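Local coordinates for protein transcriptional regulator (Rhodococcus jostii, PDB 5CYV) that acts as a MarR-family transcriptional regulator in p-hydroxycinnamate metabolism, binding p-coumaroyl-CoA and, as is usual for the family, probably DNA, at the interface of chains A and B. Coordinates in Å, arbitrary orientation; residue numbers count along the deposited sequence, not the author numbering. Chains: chain A/B, Transcriptional regulator.

Contact 1: the interface of chains A and B. Residues chain A 61-62, 133, 136-137, 140-141; chain B 8-9, 13-14, 17-18, 21.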
loop_
_atom_site.group_PDB
_atom_site.type_symbol
_atom_site.label_atom_id
_atom_site.label_comp_id
_atom_site.label_asym_id
_atom_site.label_seq_id
_atom_site.Cartn_x
_atom_site.Cartn_y
_atom_site.Cartn_z
ATOM N N THR A 61 -0.739 11.044 12.651
ATOM C CA THR A 61 -0.862 11.366 11.234
ATOM C C THR A 61 -0.348 10.239 10.362
ATOM O O THR A 61 -0.903 9.933 9.325
ATOM C CB THR A 61 -0.133 12.682 10.912
ATOM O OG1 THR A 61 -0.785 13.726 11.623
ATOM C CG2 THR A 61 -0.134 13.011 9.406
ATOM N N MET A 62 0.782 9.663 10.752
ATOM C CA MET A 62 1.427 8.607 9.978
ATOM C C MET A 62 0.839 7.227 10.253
ATOM O O MET A 62 1.226 6.297 9.563
ATOM C CB MET A 62 2.942 8.599 10.298
ATOM C CG MET A 62 3.608 9.882 9.822
ATOM S SD MET A 62 5.375 9.954 10.219
ATOM C CE MET A 62 5.988 8.494 9.315
ATOM N N ARG A 133 -7.978 12.389 -3.362
ATOM C CA ARG A 133 -7.415 12.955 -2.131
ATOM C C ARG A 133 -8.486 13.043 -1.046
ATOM O O ARG A 133 -8.259 12.620 0.122
ATOM C CB ARG A 133 -6.807 14.318 -2.422
ATOM C CG ARG A 133 -6.227 15.034 -1.165
ATOM C CD ARG A 133 -5.677 16.474 -1.448
ATOM N NE ARG A 133 -4.576 16.393 -2.403
ATOM C CZ ARG A 133 -4.686 16.754 -3.684
ATOM N NH1 ARG A 133 -5.846 17.232 -4.117
ATOM N NH2 ARG A 133 -3.648 16.607 -4.505
ATOM N N LEU A 136 -9.445 9.479 0.210
ATOM C CA LEU A 136 -8.416 8.852 1.071
ATOM C C LEU A 136 -8.301 9.548 2.430
ATOM O O LEU A 136 -8.113 8.915 3.463
ATOM C CB LEU A 136 -7.043 8.839 0.385
ATOM C CG LEU A 136 -7.071 7.988 -0.907
ATOM C CD1 LEU A 136 -5.764 8.241 -1.677
ATOM C CD2 LEU A 136 -7.243 6.523 -0.583
ATOM N N GLN A 137 -8.467 10.875 2.448
ATOM C CA GLN A 137 -8.436 11.597 3.713
ATOM C C GLN A 137 -9.616 11.158 4.582
ATOM O O GLN A 137 -9.472 11.058 5.820
ATOM C CB GLN A 137 -8.509 13.067 3.435
ATOM C CG GLN A 137 -7.185 13.617 2.951
ATOM C CD GLN A 137 -7.272 15.077 2.505
ATOM O OE1 GLN A 137 -8.375 15.626 2.240
ATOM N NE2 GLN A 137 -6.132 15.734 2.433
ATOM N N ALA A 140 -8.437 7.767 6.129
ATOM C CA ALA A 140 -7.330 7.823 7.069
ATOM C C ALA A 140 -7.638 8.697 8.287
ATOM O O ALA A 140 -7.162 8.433 9.403
ATOM C CB ALA A 140 -6.116 8.344 6.382
ATOM N N PHE A 141 -8.454 9.732 8.077
ATOM C CA PHE A 141 -8.734 10.723 9.109
ATOM C C PHE A 141 -10.259 10.917 9.294
ATOM O O PHE A 141 -10.798 12.018 9.066
ATOM C CB PHE A 141 -8.023 12.056 8.743
ATOM C CG PHE A 141 -6.531 11.864 8.419
ATOM C CD1 PHE A 141 -5.649 11.454 9.407
ATOM C CD2 PHE A 141 -6.048 12.092 7.133
ATOM C CE1 PHE A 141 -4.283 11.230 9.114
ATOM C CE2 PHE A 141 -4.687 11.885 6.816
ATOM C CZ PHE A 141 -3.821 11.455 7.782
ATOM N N SER B 8 -0.442 15.656 4.627
ATOM C CA SER B 8 -1.773 15.024 4.592
ATOM C C SER B 8 -2.487 15.361 3.289
ATOM O O SER B 8 -3.511 14.740 3.013
ATOM C CB SER B 8 -2.601 15.474 5.783
ATOM O OG SER B 8 -2.768 16.876 5.827
ATOM N N ASP B 9 -1.955 16.291 2.499
ATOM C CA ASP B 9 -2.531 16.584 1.154
ATOM C C ASP B 9 -1.745 15.895 0.023
ATOM O O ASP B 9 -2.094 16.029 -1.161
ATOM C CB ASP B 9 -2.553 18.098 0.891
ATOM C CG ASP B 9 -3.588 18.827 1.746
ATOM O OD1 ASP B 9 -4.658 18.242 2.046
ATOM O OD2 ASP B 9 -3.344 19.977 2.142
ATOM N N PHE B 13 1.437 10.065 -0.321
ATOM C CA PHE B 13 1.358 9.726 1.093
ATOM C C PHE B 13 0.025 9.082 1.406
ATOM O O PHE B 13 -0.033 8.067 2.142
ATOM C CB PHE B 13 1.542 10.997 1.998
ATOM C CG PHE B 13 1.122 10.778 3.451
ATOM C CD1 PHE B 13 2.001 10.085 4.321
ATOM C CD2 PHE B 13 -0.094 11.221 3.930
ATOM C CE1 PHE B 13 1.623 9.876 5.665
ATOM C CE2 PHE B 13 -0.488 11.016 5.250
ATOM C CZ PHE B 13 0.404 10.322 6.129
ATOM N N LEU B 14 -1.072 9.670 0.943
ATOM C CA LEU B 14 -2.353 9.124 1.276
ATOM C C LEU B 14 -2.570 7.714 0.703
ATOM O O LEU B 14 -3.225 6.891 1.359
ATOM C CB LEU B 14 -3.469 10.051 0.739
ATOM C CG LEU B 14 -3.518 11.404 1.469
ATOM C CD1 LEU B 14 -4.352 12.396 0.652
ATOM C CD2 LEU B 14 -3.980 11.294 2.917
ATOM N N ARG B 17 -0.548 5.523 2.920
ATOM C CA ARG B 17 -1.170 5.492 4.224
ATOM C C ARG B 17 -2.400 4.580 4.248
ATOM O O ARG B 17 -2.470 3.634 5.037
ATOM C CB ARG B 17 -1.557 6.934 4.633
ATOM C CG ARG B 17 -2.232 7.014 5.973
ATOM C CD ARG B 17 -1.223 6.909 7.134
ATOM N NE ARG B 17 -1.837 7.501 8.317
ATOM C CZ ARG B 17 -2.777 6.903 9.049
ATOM N NH1 ARG B 17 -3.336 7.509 10.081
ATOM N NH2 ARG B 17 -3.194 5.683 8.734
ATOM N N VAL B 18 -3.311 4.794 3.326
ATOM C CA VAL B 18 -4.495 3.927 3.299
ATOM C C VAL B 18 -4.158 2.527 2.821
ATOM O O VAL B 18 -4.669 1.551 3.388
ATOM C CB VAL B 18 -5.589 4.557 2.416
ATOM C CG1 VAL B 18 -6.798 3.611 2.310
ATOM C CG2 VAL B 18 -5.981 5.922 3.066
ATOM N N MET B 21 -2.989 0.749 5.820
ATOM C CA MET B 21 -4.121 0.377 6.685
ATOM C C MET B 21 -4.767 -0.910 6.203
ATOM O O MET B 21 -5.064 -1.839 7.003
ATOM C CB MET B 21 -5.193 1.481 6.716
ATOM C CG MET B 21 -4.692 2.737 7.349
ATOM S SD MET B 21 -5.815 4.173 7.049
ATOM C CE MET B 21 -7.243 3.634 7.969
HETATM O O HOH W 1 -0.883 15.633 -4.157
#

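Contact 2: the interface of chains A and B. Residues chain A 19, 22-23, 113, 117; chain B 10, 12, 15-16.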
loop_
_atom_site.group_PDB
_atom_site.type_symbol
_atom_site.label_atom_id
_atom_site.label_comp_id
_atom_site.label_asym_id
_atom_site.label_seq_id
_atom_site.Cartn_x
_atom_site.Cartn_y
_atom_site.Cartn_z
ATOM N N GLY A 19 -0.406 1.803 -3.451
ATOM C CA GLY A 19 0.328 2.394 -2.292
ATOM C C GLY A 19 1.737 1.854 -2.252
ATOM O O GLY A 19 2.691 2.618 -1.948
ATOM N N VAL A 22 3.845 3.320 -5.183
ATOM C CA VAL A 22 4.241 4.690 -4.844
ATOM C C VAL A 22 5.348 4.710 -3.788
ATOM O O VAL A 22 6.353 5.433 -3.973
ATOM C CB VAL A 22 3.030 5.476 -4.342
ATOM C CG1 VAL A 22 3.470 6.807 -3.615
ATOM C CG2 VAL A 22 2.119 5.717 -5.525
ATOM N N LEU A 23 5.204 3.896 -2.749
ATOM C CA LEU A 23 6.215 3.801 -1.705
ATOM C C LEU A 23 7.574 3.417 -2.296
ATOM O O LEU A 23 8.587 4.043 -1.982
ATOM C CB LEU A 23 5.795 2.783 -0.643
ATOM C CG LEU A 23 6.749 2.606 0.541
ATOM C CD1 LEU A 23 5.971 2.383 1.829
ATOM C CD2 LEU A 23 7.715 1.460 0.288
ATOM N N VAL A 113 10.031 13.705 -4.839
ATOM C CA VAL A 113 8.819 12.995 -4.486
ATOM C C VAL A 113 7.714 13.388 -5.443
ATOM O O VAL A 113 7.013 12.525 -5.985
ATOM C CB VAL A 113 8.430 13.286 -3.016
ATOM C CG1 VAL A 113 7.031 12.753 -2.705
ATOM C CG2 VAL A 113 9.434 12.668 -2.117
ATOM N N HIS A 117 5.642 10.990 -8.163
ATOM C CA HIS A 117 4.172 11.080 -8.385
ATOM C C HIS A 117 3.815 11.334 -9.812
ATOM O O HIS A 117 2.974 10.641 -10.390
ATOM C CB HIS A 117 3.518 12.209 -7.571
ATOM C CG HIS A 117 3.651 12.051 -6.099
ATOM N ND1 HIS A 117 3.361 13.074 -5.220
ATOM C CD2 HIS A 117 4.086 11.016 -5.343
ATOM C CE1 HIS A 117 3.615 12.675 -3.992
ATOM N NE2 HIS A 117 4.050 11.427 -4.034
ATOM N N ASP B 10 -0.670 15.183 0.353
ATOM C CA ASP B 10 0.164 14.542 -0.644
ATOM C C ASP B 10 -0.557 13.241 -1.071
ATOM O O ASP B 10 -0.739 12.372 -0.275
ATOM C CB ASP B 10 1.565 14.297 -0.001
ATOM C CG ASP B 10 2.507 13.387 -0.821
ATOM O OD1 ASP B 10 2.087 12.713 -1.779
ATOM O OD2 ASP B 10 3.698 13.276 -0.425
ATOM N N GLY B 12 0.438 10.799 -2.773
ATOM C CA GLY B 12 1.279 9.589 -2.679
ATOM C C GLY B 12 1.276 9.135 -1.239
ATOM O O GLY B 12 1.126 7.961 -0.932
ATOM N N LEU B 15 -2.082 7.462 -0.514
ATOM C CA LEU B 15 -2.159 6.109 -1.077
ATOM C C LEU B 15 -1.397 5.135 -0.196
ATOM O O LEU B 15 -1.885 4.017 0.073
ATOM C CB LEU B 15 -1.614 6.108 -2.491
ATOM C CG LEU B 15 -2.608 6.735 -3.502
ATOM C CD1 LEU B 15 -1.838 7.144 -4.783
ATOM C CD2 LEU B 15 -3.826 5.817 -3.890
ATOM N N SER B 16 -0.164 5.468 0.170
ATOM C CA SER B 16 0.618 4.541 0.989
ATOM C C SER B 16 -0.033 4.420 2.375
ATOM O O SER B 16 0.014 3.321 2.974
ATOM C CB SER B 16 2.079 5.039 1.100
ATOM O OG SER B 16 2.720 4.976 -0.189
#

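Contact 1: the interface of chains A and B
In the dimerisation region of this MarR-family regulator, the C-terminal helix 126-140 of chain A lies across the 3-10 turn 7-9 and the start of helix 11-30 of chain B. A:Gln137, extended beyond CG, places its amide nitrogen NE2 between two acceptors: the backbone oxygen of B:Ser8, 2.9 Å from NE2 in a nearly straight bond (168° at H), and the carboxylate OD1 of B:Asp9, reached through its anti lone pair and less straight (136°). Both acceptors lie in the amide plane, which fixes the rotation of the amide. An alanine here, with no amide to bridge B:Ser8 O and B:Asp9 OD1, would probably loosen the 3-10 turn against the helix. One turn earlier, A:Arg133 bends at chi3 (-62°) so that NE meets the backbone O of B:Asp9 at 2.8 Å, in the carbonyl plane and on a lone pair; its NH2 reaches the same oxygen through a water. B:Leu14 packs obliquely over the aliphatic stems of A:Arg133 and A:Gln137 and over A:Leu136: its CD1 touches A:Arg133 CG at 3.7 Å, its CB A:Leu136 CB at 3.8 Å; its CD2 meets CE2 of A:Phe141, the side chains crossing at about a right angle. B:Val18 sets CG2 against A:Leu136 CD2. At the far end B:Arg17, its CG anti to the backbone N and its chain bent at chi2, donates a hydrogen bond from NE to the carbonyl O of A:Thr61 over 2.8 Å, from above the carbonyl plane; B:Phe13 CZ approaches that oxygen at the ring edge, 3.5 Å away.

Contact 2: the interface of chains A and B
Helix 11-30, near the N-terminus of this MarR-family protein, packs against its own counterpart in the other chain, and the tight part of the contact is where A:Gly19 meets B:Ser16. With no side chain on A:Gly19, the two backbones come close, A:Gly19 CA lying 3.9 Å from B:Ser16 CA. The hydroxyl OG of B:Ser16, anti to its own carbonyl carbon (chi1 -67°), donates to the backbone O of A:Gly19 at 2.9 Å, in the carbonyl plane and on a lone pair. The same hydroxyl sits beside the CB of A:Leu23. A turn along the interface, the CG1 branch of A:Val22, anti to its backbone N (165°), presses on a second glycine, touching B:Gly12 CA at 3.7 Å. The looser side is formed by A:His117 of helix 100-121 and B:Asp10, just ahead of helix 11-30, where little surface is hidden. The imidazole of A:His117 is poorly ordered, turned obliquely to the carboxylate of B:Asp10, and no bond between the two is established. Within chain B, the backbone N of B:Gly12, in the first turn of the helix, donates a bent hydrogen bond to B:Asp10 OD1 at 2.7 Å, from above the carboxylate plane, as a cap on the start of the helix. The side chain of A:Val113 crosses that of B:Asp10 at about a right angle, its CG1 4.1 Å from OD2 of B:Asp10.

Contact 1 and contact 2 lie about 10 Å apart, measured between the centres of their C-alpha atoms, and share helix 11-30 of chain B. Its residues are divided between them: B:Phe13, B:Leu14, B:Arg17, B:Val18 and B:Met21 serve contact 1, whereas B:Gly12, B:Leu15 and B:Ser16 serve contact 2, so different sides of one helix meet chain A. Two-fold symmetry repeats each contact with the chains exchanged. Several residues involved, including B:Asp10, B:Gly12, B:Phe13, B:Ser16, A:Met62 and A:His117, also belong to the p-coumaroyl-CoA pockets, so ligand binding could be coupled to how the two subunits are set against each other.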